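Local coordinates for type II restriction enzyme AgeI (Thalassobius gelatinovorus, PDB 5DWA), which recognises the double-stranded DNA sequence 5'-ACCGGT-3' and cleaves it after its A, dimerising to do so, at residues P39-S43 against R44-G48; H68-L71 against Y72-I76; G264-E268 against F269-L273. One frame throughout, in Å; residues are numbered along the deposited sequence. Where two conformers were deposited one is given.

Contact 1: P39-S43 against R44-G48; sequences PKLKS and RDAIG. With nucleotides of chain D.
The aliphatic end of K42 lies over one face of the R44 guanidinium, with CD 3.9 Å above its plane and displaced toward the rim. R44 NH1 lies 3.4 Å from O3' of DG11 of chain D, which meets the guanidinium obliquely; the polar partner of NH1 is E94, by a salt bridge, and F119 adds a cation-pi contact. The second flat group, the D45 carboxylate, runs alongside the lysine chain, its OD2 3.5 Å from K42 CE. That chain bends at chi3 (-74°) and chi4 (-63°), with NZ farther from OD2 than CE is, and the salt bridge from K42 NZ to D45 OD2 is long at 3.8 Å. Water fills in: one molecule accepts from both K42 N and NZ while donating to D45 OD2, and a second repeats the link to OD2 with a weak bond from NZ. The same chain runs past the DNA backbone, K42 CD 3.4 Å from O5' of DG11 of chain D. Its backbone begins the helix. As N-cap, K42 offers O to A46 N at 3.1 Å, and more weakly to D45 N; S43 O then takes I47 N at 2.8 Å. Beneath this polar layer, L41 CD2 touches A46 CB, and both residues pack on L35 of helix 22-36. I47 reaches helices 63-78 and 84-109, which places the start of helix 43-57 among three others.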
loop_
_atom_site.group_PDB
_atom_site.type_symbol
_atom_site.label_atom_id
_atom_site.label_comp_id
_atom_site.label_asym_id
_atom_site.label_seq_id
_atom_site.Cartn_x
_atom_site.Cartn_y
_atom_site.Cartn_z
ATOM N N PRO A 39 1.155 -27.305 11.417
ATOM C CA PRO A 39 0.321 -27.752 10.298
ATOM C C PRO A 39 -1.173 -27.465 10.490
ATOM O O PRO A 39 -1.693 -27.590 11.606
ATOM C CB PRO A 39 0.591 -29.260 10.256
ATOM C CG PRO A 39 1.996 -29.380 10.757
ATOM C CD PRO A 39 2.119 -28.338 11.841
ATOM N N LYS A 40 -1.834 -27.083 9.393
ATOM C CA LYS A 40 -3.281 -26.812 9.333
ATOM C C LYS A 40 -3.727 -25.589 10.131
ATOM O O LYS A 40 -4.926 -25.337 10.266
ATOM C CB LYS A 40 -4.082 -28.024 9.814
ATOM C CG LYS A 40 -3.765 -29.321 9.102
ATOM C CD LYS A 40 -4.256 -30.489 9.939
ATOM C CE LYS A 40 -4.165 -31.798 9.186
ATOM N NZ LYS A 40 -3.139 -32.726 9.747
ATOM N N LEU A 41 -2.776 -24.836 10.665
ATOM C CA LEU A 41 -3.125 -23.636 11.415
ATOM C C LEU A 41 -2.749 -22.404 10.615
ATOM O O LEU A 41 -1.569 -22.148 10.398
ATOM C CB LEU A 41 -2.434 -23.615 12.778
ATOM C CG LEU A 41 -2.736 -22.370 13.624
ATOM C CD1 LEU A 41 -4.225 -22.265 13.957
ATOM C CD2 LEU A 41 -1.896 -22.363 14.885
ATOM N N LYS A 42 -3.749 -21.663 10.155
ATOM C CA LYS A 42 -3.489 -20.397 9.466
ATOM C C LYS A 42 -2.772 -19.453 10.407
ATOM O O LYS A 42 -3.115 -19.343 11.574
ATOM C CB LYS A 42 -4.787 -19.767 8.970
ATOM C CG LYS A 42 -5.512 -20.592 7.904
ATOM C CD LYS A 42 -6.792 -19.918 7.432
ATOM C CE LYS A 42 -7.896 -20.014 8.466
ATOM N NZ LYS A 42 -8.269 -21.437 8.713
ATOM N N SER A 43 -1.772 -18.747 9.900
ATOM C CA SER A 43 -1.026 -17.870 10.781
ATOM C C SER A 43 -1.856 -16.685 11.262
ATOM O O SER A 43 -1.544 -16.107 12.301
ATOM C CB SER A 43 0.240 -17.380 10.097
ATOM O OG SER A 43 1.185 -18.422 10.080
ATOM N N ARG A 44 -2.909 -16.317 10.537
ATOM C CA ARG A 44 -3.765 -15.244 11.032
ATOM C C ARG A 44 -4.377 -15.668 12.366
ATOM O O ARG A 44 -4.565 -14.846 13.264
ATOM C CB ARG A 44 -4.860 -14.860 10.019
ATOM C CG ARG A 44 -5.958 -15.889 9.802
ATOM C CD ARG A 44 -6.977 -15.353 8.825
ATOM N NE ARG A 44 -8.142 -16.228 8.696
ATOM C CZ ARG A 44 -8.824 -16.380 7.567
ATOM N NH1 ARG A 44 -8.448 -15.737 6.472
ATOM N NH2 ARG A 44 -9.874 -17.192 7.530
ATOM N N ASP A 45 -4.631 -16.964 12.504
ATOM C CA ASP A 45 -5.147 -17.510 13.757
ATOM C C ASP A 45 -4.065 -17.650 14.824
ATOM O O ASP A 45 -4.293 -17.346 15.999
ATOM C CB ASP A 45 -5.817 -18.866 13.506
ATOM C CG ASP A 45 -7.102 -18.734 12.739
ATOM O OD1 ASP A 45 -7.837 -17.755 12.989
ATOM O OD2 ASP A 45 -7.379 -19.601 11.884
ATOM N N ALA A 46 -2.879 -18.096 14.420
ATOM C CA ALA A 46 -1.746 -18.164 15.334
ATOM C C ALA A 46 -1.423 -16.793 15.937
ATOM O O ALA A 46 -1.313 -16.647 17.150
ATOM C CB ALA A 46 -0.532 -18.730 14.615
ATOM N N ILE A 47 -1.267 -15.787 15.085
ATOM C CA ILE A 47 -0.904 -14.457 15.553
ATOM C C ILE A 47 -2.056 -13.816 16.323
ATOM O O ILE A 47 -1.857 -13.225 17.386
ATOM C CB ILE A 47 -0.490 -13.564 14.372
ATOM C CG1 ILE A 47 0.723 -14.146 13.644
ATOM C CG2 ILE A 47 -0.193 -12.135 14.830
ATOM C CD1 ILE A 47 0.870 -13.606 12.238
ATOM N N GLY A 48 -3.269 -13.965 15.790
ATOM C CA GLY A 48 -4.448 -13.387 16.409
ATOM C C GLY A 48 -4.667 -13.920 17.808
ATOM O O GLY A 48 -4.852 -13.147 18.756
ATOM P P DG D 11 -3.257 -19.305 4.808
ATOM O OP1 DG D 11 -2.515 -18.551 5.847
ATOM O OP2 DG D 11 -3.191 -20.798 4.827
ATOM O "O5'" DG D 11 -4.787 -18.909 4.851
ATOM C "C5'" DG D 11 -5.184 -17.551 4.892
ATOM C "C4'" DG D 11 -6.339 -17.314 3.941
ATOM O "O4'" DG D 11 -5.833 -17.259 2.582
ATOM C "C3'" DG D 11 -7.413 -18.402 3.944
ATOM O "O3'" DG D 11 -8.697 -17.816 3.747
ATOM C "C2'" DG D 11 -7.013 -19.279 2.757
ATOM C "C1'" DG D 11 -6.484 -18.239 1.785
ATOM N N9 DG D 11 -5.506 -18.759 0.833
ATOM C C8 DG D 11 -4.650 -19.821 1.009
ATOM N N7 DG D 11 -3.870 -20.033 -0.017
ATOM C C5 DG D 11 -4.227 -19.044 -0.925
ATOM C C6 DG D 11 -3.725 -18.762 -2.222
ATOM O O6 DG D 11 -2.835 -19.350 -2.850
ATOM N N1 DG D 11 -4.364 -17.672 -2.794
ATOM C C2 DG D 11 -5.357 -16.942 -2.197
ATOM N N2 DG D 11 -5.854 -15.936 -2.912
ATOM N N3 DG D 11 -5.840 -17.190 -0.987
ATOM C C4 DG D 11 -5.230 -18.252 -0.412
HETATM O O HOH W 1 -6.487 -21.967 11.073
HETATM O O HOH W 2 -9.927 -20.345 11.369
#

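Contact 2: H68-L71 against Y72-I76; sequences HHVL and YRIYI. With nucleotides of chain C.
H68 and Y72, one helical turn apart, send their rings out side by side: the planes are only 13° apart, yet slid so far, with centroids 5.4 Å apart, that they barely overlap. ND1 of H68 comes within 3.7 Å of Y72 CD2. Both side chains have CG anti to the backbone N (chi1 -179° and 174°), which sends them off the helix the same way, toward the DNA. In this i to i+4 pair on helix 63-78 both rings turn an edge to the phosphate of DG8 of chain C: Y72 OH donates a 2.6 Å hydrogen bond to OP1, and OP2 lies near the H68 ring plane, while H68 NE2 is held by S201. Y72 CE2 also sits 4.0 Å above the centre of one face of the R73 guanidinium, and W88 meets the tyrosine ring. The helix has a wider pi-type turn over H68-L71; H68 O, buried without a polar partner in the model, lies in the plane of the Y72 ring, 3.2 Å from CD2. The i to i+4 bonds are nevertheless kept from V70 on: V70 O accepts from I74 N and L71 O from Y75 N, each at 2.9 Å. L71 packs on F32 of helix 22-36 and on A50 and F51 of helix 43-57.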
loop_
_atom_site.group_PDB
_atom_site.type_symbol
_atom_site.label_atom_id
_atom_site.label_comp_id
_atom_site.label_asym_id
_atom_site.label_seq_id
_atom_site.Cartn_x
_atom_site.Cartn_y
_atom_site.Cartn_z
ATOM N N HIS A 68 4.356 -5.572 17.935
ATOM C CA HIS A 68 5.474 -5.162 17.101
ATOM C C HIS A 68 6.823 -5.668 17.585
ATOM O O HIS A 68 7.652 -6.061 16.768
ATOM C CB HIS A 68 5.509 -3.631 17.000
ATOM C CG HIS A 68 6.617 -3.104 16.145
ATOM N ND1 HIS A 68 6.787 -3.481 14.831
ATOM C CD2 HIS A 68 7.613 -2.230 16.421
ATOM C CE1 HIS A 68 7.844 -2.862 14.334
ATOM N NE2 HIS A 68 8.361 -2.097 15.278
ATOM N N HIS A 69 7.055 -5.638 18.897
ATOM C CA HIS A 69 8.365 -6.014 19.431
ATOM C C HIS A 69 8.433 -7.480 19.841
ATOM O O HIS A 69 9.529 -8.017 19.996
ATOM C CB HIS A 69 8.758 -5.142 20.639
ATOM C CG HIS A 69 9.072 -3.720 20.291
ATOM N ND1 HIS A 69 9.821 -3.367 19.192
ATOM C CD2 HIS A 69 8.750 -2.561 20.914
ATOM C CE1 HIS A 69 9.941 -2.054 19.142
ATOM N NE2 HIS A 69 9.301 -1.539 20.178
ATOM N N VAL A 70 7.281 -8.130 20.023
ATOM C CA VAL A 70 7.286 -9.534 20.445
ATOM C C VAL A 70 6.798 -10.461 19.336
ATOM O O VAL A 70 7.582 -11.223 18.782
ATOM C CB VAL A 70 6.429 -9.758 21.713
ATOM C CG1 VAL A 70 6.453 -11.238 22.133
ATOM C CG2 VAL A 70 6.922 -8.868 22.836
ATOM N N LEU A 71 5.514 -10.382 18.987
ATOM C CA LEU A 71 4.943 -11.303 18.002
ATOM C C LEU A 71 5.602 -11.183 16.624
ATOM O O LEU A 71 5.995 -12.182 16.035
ATOM C CB LEU A 71 3.422 -11.091 17.879
ATOM C CG LEU A 71 2.584 -11.340 19.141
ATOM C CD1 LEU A 71 1.084 -11.232 18.848
ATOM C CD2 LEU A 71 2.916 -12.700 19.770
ATOM N N TYR A 72 5.737 -9.955 16.127
ATOM C CA TYR A 72 6.435 -9.708 14.864
ATOM C C TYR A 72 7.824 -10.313 14.833
ATOM O O TYR A 72 8.200 -11.005 13.891
ATOM C CB TYR A 72 6.528 -8.205 14.649
ATOM C CG TYR A 72 7.332 -7.700 13.473
ATOM C CD1 TYR A 72 7.112 -8.165 12.179
ATOM C CD2 TYR A 72 8.242 -6.666 13.649
ATOM C CE1 TYR A 72 7.822 -7.648 11.103
ATOM C CE2 TYR A 72 8.948 -6.154 12.592
ATOM C CZ TYR A 72 8.730 -6.627 11.326
ATOM O OH TYR A 72 9.439 -6.071 10.287
ATOM N N ARG A 73 8.586 -10.030 15.882
ATOM C CA ARG A 73 9.977 -10.454 15.942
ATOM C C ARG A 73 10.110 -11.962 16.018
ATOM O O ARG A 73 10.942 -12.559 15.333
ATOM C CB ARG A 73 10.673 -9.814 17.140
ATOM C CG ARG A 73 10.846 -8.324 17.005
ATOM C CD ARG A 73 11.693 -7.960 15.800
ATOM N NE ARG A 73 11.716 -6.515 15.616
ATOM C CZ ARG A 73 12.359 -5.887 14.638
ATOM N NH1 ARG A 73 13.043 -6.572 13.733
ATOM N NH2 ARG A 73 12.305 -4.570 14.562
ATOM N N ILE A 74 9.295 -12.575 16.864
ATOM C CA ILE A 74 9.312 -14.019 17.002
ATOM C C ILE A 74 8.888 -14.681 15.689
ATOM O O ILE A 74 9.499 -15.651 15.249
ATOM C CB ILE A 74 8.401 -14.484 18.159
ATOM C CG1 ILE A 74 8.992 -14.030 19.499
ATOM C CG2 ILE A 74 8.247 -15.987 18.143
ATOM C CD1 ILE A 74 8.146 -14.374 20.707
ATOM N N TYR A 75 7.840 -14.149 15.063
ATOM C CA TYR A 75 7.368 -14.688 13.795
ATOM C C TYR A 75 8.469 -14.634 12.734
ATOM O O TYR A 75 8.745 -15.628 12.058
ATOM C CB TYR A 75 6.122 -13.924 13.333
ATOM C CG TYR A 75 5.434 -14.543 12.143
ATOM C CD1 TYR A 75 4.389 -15.442 12.324
ATOM C CD2 TYR A 75 5.813 -14.228 10.841
ATOM C CE1 TYR A 75 3.749 -16.023 11.253
ATOM C CE2 TYR A 75 5.168 -14.798 9.749
ATOM C CZ TYR A 75 4.133 -15.697 9.966
ATOM O OH TYR A 75 3.470 -16.290 8.917
ATOM N N ILE A 76 9.102 -13.475 12.596
ATOM C CA ILE A 76 10.193 -13.308 11.640
ATOM C C ILE A 76 11.353 -14.284 11.893
ATOM O O ILE A 76 11.947 -14.802 10.944
ATOM C CB ILE A 76 10.715 -11.846 11.663
ATOM C CG1 ILE A 76 9.638 -10.890 11.144
ATOM C CG2 ILE A 76 12.003 -11.706 10.852
ATOM C CD1 ILE A 76 9.163 -11.205 9.750
ATOM P P DG C 8 10.221 -2.376 10.208
ATOM O OP1 DG C 8 10.292 -3.681 10.913
ATOM O OP2 DG C 8 9.857 -1.163 10.976
ATOM O "O5'" DG C 8 11.615 -2.166 9.490
ATOM C "C5'" DG C 8 12.099 -3.205 8.642
ATOM C "C4'" DG C 8 12.806 -2.633 7.430
ATOM O "O4'" DG C 8 11.853 -1.963 6.562
ATOM C "C3'" DG C 8 13.884 -1.623 7.741
ATOM O "O3'" DG C 8 14.957 -1.867 6.854
ATOM C "C2'" DG C 8 13.185 -0.265 7.496
ATOM C "C1'" DG C 8 12.223 -0.594 6.374
ATOM N N9 DG C 8 10.975 0.162 6.385
ATOM C C8 DG C 8 10.174 0.434 7.468
ATOM N N7 DG C 8 9.068 1.073 7.148
ATOM C C5 DG C 8 9.131 1.174 5.765
ATOM C C6 DG C 8 8.229 1.761 4.858
ATOM O O6 DG C 8 7.141 2.284 5.106
ATOM N N1 DG C 8 8.676 1.672 3.542
ATOM C C2 DG C 8 9.856 1.084 3.147
ATOM N N2 DG C 8 10.128 1.083 1.821
ATOM N N3 DG C 8 10.712 0.535 3.995
ATOM C C4 DG C 8 10.290 0.622 5.279
ATOM P P DG C 7 3.749 -3.861 9.930
ATOM O OP1 DG C 7 3.908 -4.867 11.001
ATOM O OP2 DG C 7 3.046 -2.598 10.199
ATOM O "O5'" DG C 7 5.207 -3.459 9.422
ATOM C "C5'" DG C 7 6.104 -4.436 8.948
ATOM C "C4'" DG C 7 7.317 -3.749 8.338
ATOM O "O4'" DG C 7 6.965 -3.199 7.044
ATOM C "C3'" DG C 7 7.847 -2.572 9.143
ATOM O "O3'" DG C 7 9.231 -2.501 8.957
ATOM C "C2'" DG C 7 7.140 -1.374 8.499
ATOM C "C1'" DG C 7 7.144 -1.783 7.038
ATOM N N9 DG C 7 6.039 -1.248 6.268
ATOM C C8 DG C 7 4.932 -0.577 6.737
ATOM N N7 DG C 7 4.074 -0.292 5.798
ATOM C C5 DG C 7 4.628 -0.839 4.650
ATOM C C6 DG C 7 4.151 -0.854 3.321
ATOM O O6 DG C 7 3.092 -0.386 2.881
ATOM N N1 DG C 7 5.019 -1.515 2.467
ATOM C C2 DG C 7 6.208 -2.088 2.844
ATOM N N2 DG C 7 6.909 -2.686 1.878
ATOM N N3 DG C 7 6.670 -2.076 4.082
ATOM C C4 DG C 7 5.832 -1.440 4.929
#

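Contact 3: G264-E268 against F269-L273; sequences GQDDE and FTDYL
D267 and T270 grip each other twice, each side chain taking the other's backbone N-H. The amide of T270 points at D267 OD1, 3.0 Å away and nearly straight (169°), meeting the oxygen close to its C-O axis. In return D267 N donates to T270 OG1 at 2.9 Å. Both groups sit between their own backbone N and carbonyl carbon (chi1 60° for D267, 65° for T270), which folds them back against the main chain where these amides lie. D267 O adds a bond from D271 N at 2.9 Å, and Y104 holds the other carboxylate oxygen, OD2. With an alanine at D267, the T270 amide would probably lose its capping acceptor and the Y104 hydroxyl its mate. On the inner side F269 packs against Y104 and F238. The side nearer solvent is looser. There D266 OD1 lies 4.3 Å from D271 OD1, both residues exposed. A water donating to both oxygens, and accepting from T270 OG1, probably eases this like-charge pair; R110 balances D266 through OD2. E268 contributes mainly its carbonyl, which Y272 N reaches at 2.9 Å from above the carbonyl plane. Reciprocal bonding of the D267-T270 kind is the capping box, which here starts helix 268-277, the C-terminal helix, packed on the mixed sheet of the PD-(D/E)XK nuclease fold.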
loop_
_atom_site.group_PDB
_atom_site.type_symbol
_atom_site.label_atom_id
_atom_site.label_comp_id
_atom_site.label_asym_id
_atom_site.label_seq_id
_atom_site.Cartn_x
_atom_site.Cartn_y
_atom_site.Cartn_z
ATOM N N GLY A 264 -9.254 -6.978 28.591
ATOM C CA GLY A 264 -10.222 -6.459 29.541
ATOM C C GLY A 264 -11.639 -6.897 29.210
ATOM O O GLY A 264 -11.848 -7.818 28.419
ATOM N N GLN A 265 -12.613 -6.238 29.833
ATOM C CA GLN A 265 -14.026 -6.447 29.520
ATOM C C GLN A 265 -14.570 -5.260 28.733
ATOM O O GLN A 265 -14.251 -5.094 27.557
ATOM C CB GLN A 265 -14.839 -6.656 30.798
ATOM C CG GLN A 265 -14.625 -8.014 31.447
ATOM C CD GLN A 265 -15.158 -9.151 30.598
ATOM O OE1 GLN A 265 -16.362 -9.265 30.381
ATOM N NE2 GLN A 265 -14.260 -9.995 30.107
ATOM N N ASP A 266 -15.393 -4.438 29.378
ATOM C CA ASP A 266 -15.881 -3.211 28.759
ATOM C C ASP A 266 -14.767 -2.175 28.654
ATOM O O ASP A 266 -13.921 -2.076 29.548
ATOM C CB ASP A 266 -17.053 -2.632 29.559
ATOM C CG ASP A 266 -18.262 -3.538 29.557
ATOM O OD1 ASP A 266 -19.282 -3.166 28.942
ATOM O OD2 ASP A 266 -18.192 -4.629 30.164
ATOM N N ASP A 267 -14.755 -1.413 27.562
ATOM C CA ASP A 267 -13.820 -0.301 27.427
ATOM C C ASP A 267 -14.446 0.832 26.617
ATOM O O ASP A 267 -15.648 0.815 26.349
ATOM C CB ASP A 267 -12.494 -0.762 26.795
ATOM C CG ASP A 267 -12.661 -1.353 25.399
ATOM O OD1 ASP A 267 -13.767 -1.304 24.827
ATOM O OD2 ASP A 267 -11.661 -1.866 24.856
ATOM N N GLU A 268 -13.643 1.821 26.241
ATOM C CA GLU A 268 -14.167 2.955 25.489
ATOM C C GLU A 268 -14.792 2.529 24.162
ATOM O O GLU A 268 -15.771 3.128 23.720
ATOM C CB GLU A 268 -13.072 3.990 25.247
ATOM C CG GLU A 268 -12.704 4.771 26.493
ATOM C CD GLU A 268 -11.937 6.033 26.174
ATOM O OE1 GLU A 268 -10.813 5.928 25.642
ATOM O OE2 GLU A 268 -12.465 7.131 26.446
ATOM N N PHE A 269 -14.238 1.493 23.537
ATOM C CA PHE A 269 -14.773 1.007 22.267
ATOM C C PHE A 269 -16.160 0.387 22.440
ATOM O O PHE A 269 -17.094 0.730 21.707
ATOM C CB PHE A 269 -13.814 -0.001 21.623
ATOM C CG PHE A 269 -14.353 -0.633 20.365
ATOM C CD1 PHE A 269 -14.574 0.131 19.231
ATOM C CD2 PHE A 269 -14.645 -1.990 20.320
ATOM C CE1 PHE A 269 -15.070 -0.445 18.070
ATOM C CE2 PHE A 269 -15.146 -2.570 19.161
ATOM C CZ PHE A 269 -15.350 -1.795 18.033
ATOM N N THR A 270 -16.304 -0.510 23.414
ATOM C CA THR A 270 -17.597 -1.154 23.637
ATOM C C THR A 270 -18.623 -0.133 24.140
ATOM O O THR A 270 -19.773 -0.145 23.705
ATOM C CB THR A 270 -17.497 -2.339 24.617
ATOM O OG1 THR A 270 -17.115 -1.880 25.921
ATOM C CG2 THR A 270 -16.480 -3.347 24.114
ATOM N N ASP A 271 -18.199 0.767 25.023
ATOM C CA ASP A 271 -19.078 1.842 25.484
ATOM C C ASP A 271 -19.571 2.668 24.300
ATOM O O ASP A 271 -20.742 3.061 24.240
ATOM C CB ASP A 271 -18.362 2.746 26.489
ATOM C CG ASP A 271 -18.154 2.079 27.834
ATOM O OD1 ASP A 271 -18.816 1.055 28.110
ATOM O OD2 ASP A 271 -17.331 2.588 28.622
ATOM N N TYR A 272 -18.669 2.922 23.358
ATOM C CA TYR A 272 -18.986 3.689 22.163
ATOM C C TYR A 272 -20.031 2.988 21.301
ATOM O O TYR A 272 -21.027 3.591 20.915
ATOM C CB TYR A 272 -17.716 3.949 21.348
ATOM C CG TYR A 272 -17.965 4.572 19.999
ATOM C CD1 TYR A 272 -18.246 5.929 19.877
ATOM C CD2 TYR A 272 -17.911 3.807 18.840
ATOM C CE1 TYR A 272 -18.475 6.502 18.643
ATOM C CE2 TYR A 272 -18.137 4.371 17.603
ATOM C CZ TYR A 272 -18.415 5.718 17.509
ATOM O OH TYR A 272 -18.642 6.284 16.278
ATOM N N LEU A 273 -19.804 1.713 21.004
ATOM C CA LEU A 273 -20.762 0.948 20.213
ATOM C C LEU A 273 -22.121 0.863 20.903
ATOM O O LEU A 273 -23.155 1.027 20.258
ATOM C CB LEU A 273 -20.237 -0.459 19.936
ATOM C CG LEU A 273 -19.059 -0.536 18.965
ATOM C CD1 LEU A 273 -18.777 -1.986 18.614
ATOM C CD2 LEU A 273 -19.321 0.290 17.708
HETATM O O HOH W 3 -19.313 -1.433 27.219
#

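Contacts 1 and 3 illustrate two ways of opening a helix, whereas contact 2 lies within one. In contact 3 a side chain caps the first turn; in contact 1 the N-cap residue caps through its carbonyl, while its side chain lies between the DNA and D45. Contacts 1 and 2 belong to successive helices, 43-57 and 63-78, which touch through I47 against L71 and Y75. Both meet nucleotides, but on different DNA strands, chains D and C. Contact 2 is the most buried, largely aromatic and apolar; contact 1 is partly buried, with charges and water. Contact 3, partly buried with half its touching residues exposed, lies about 27 Å from contact 2, centre to centre, away from the DNA beside the sheet.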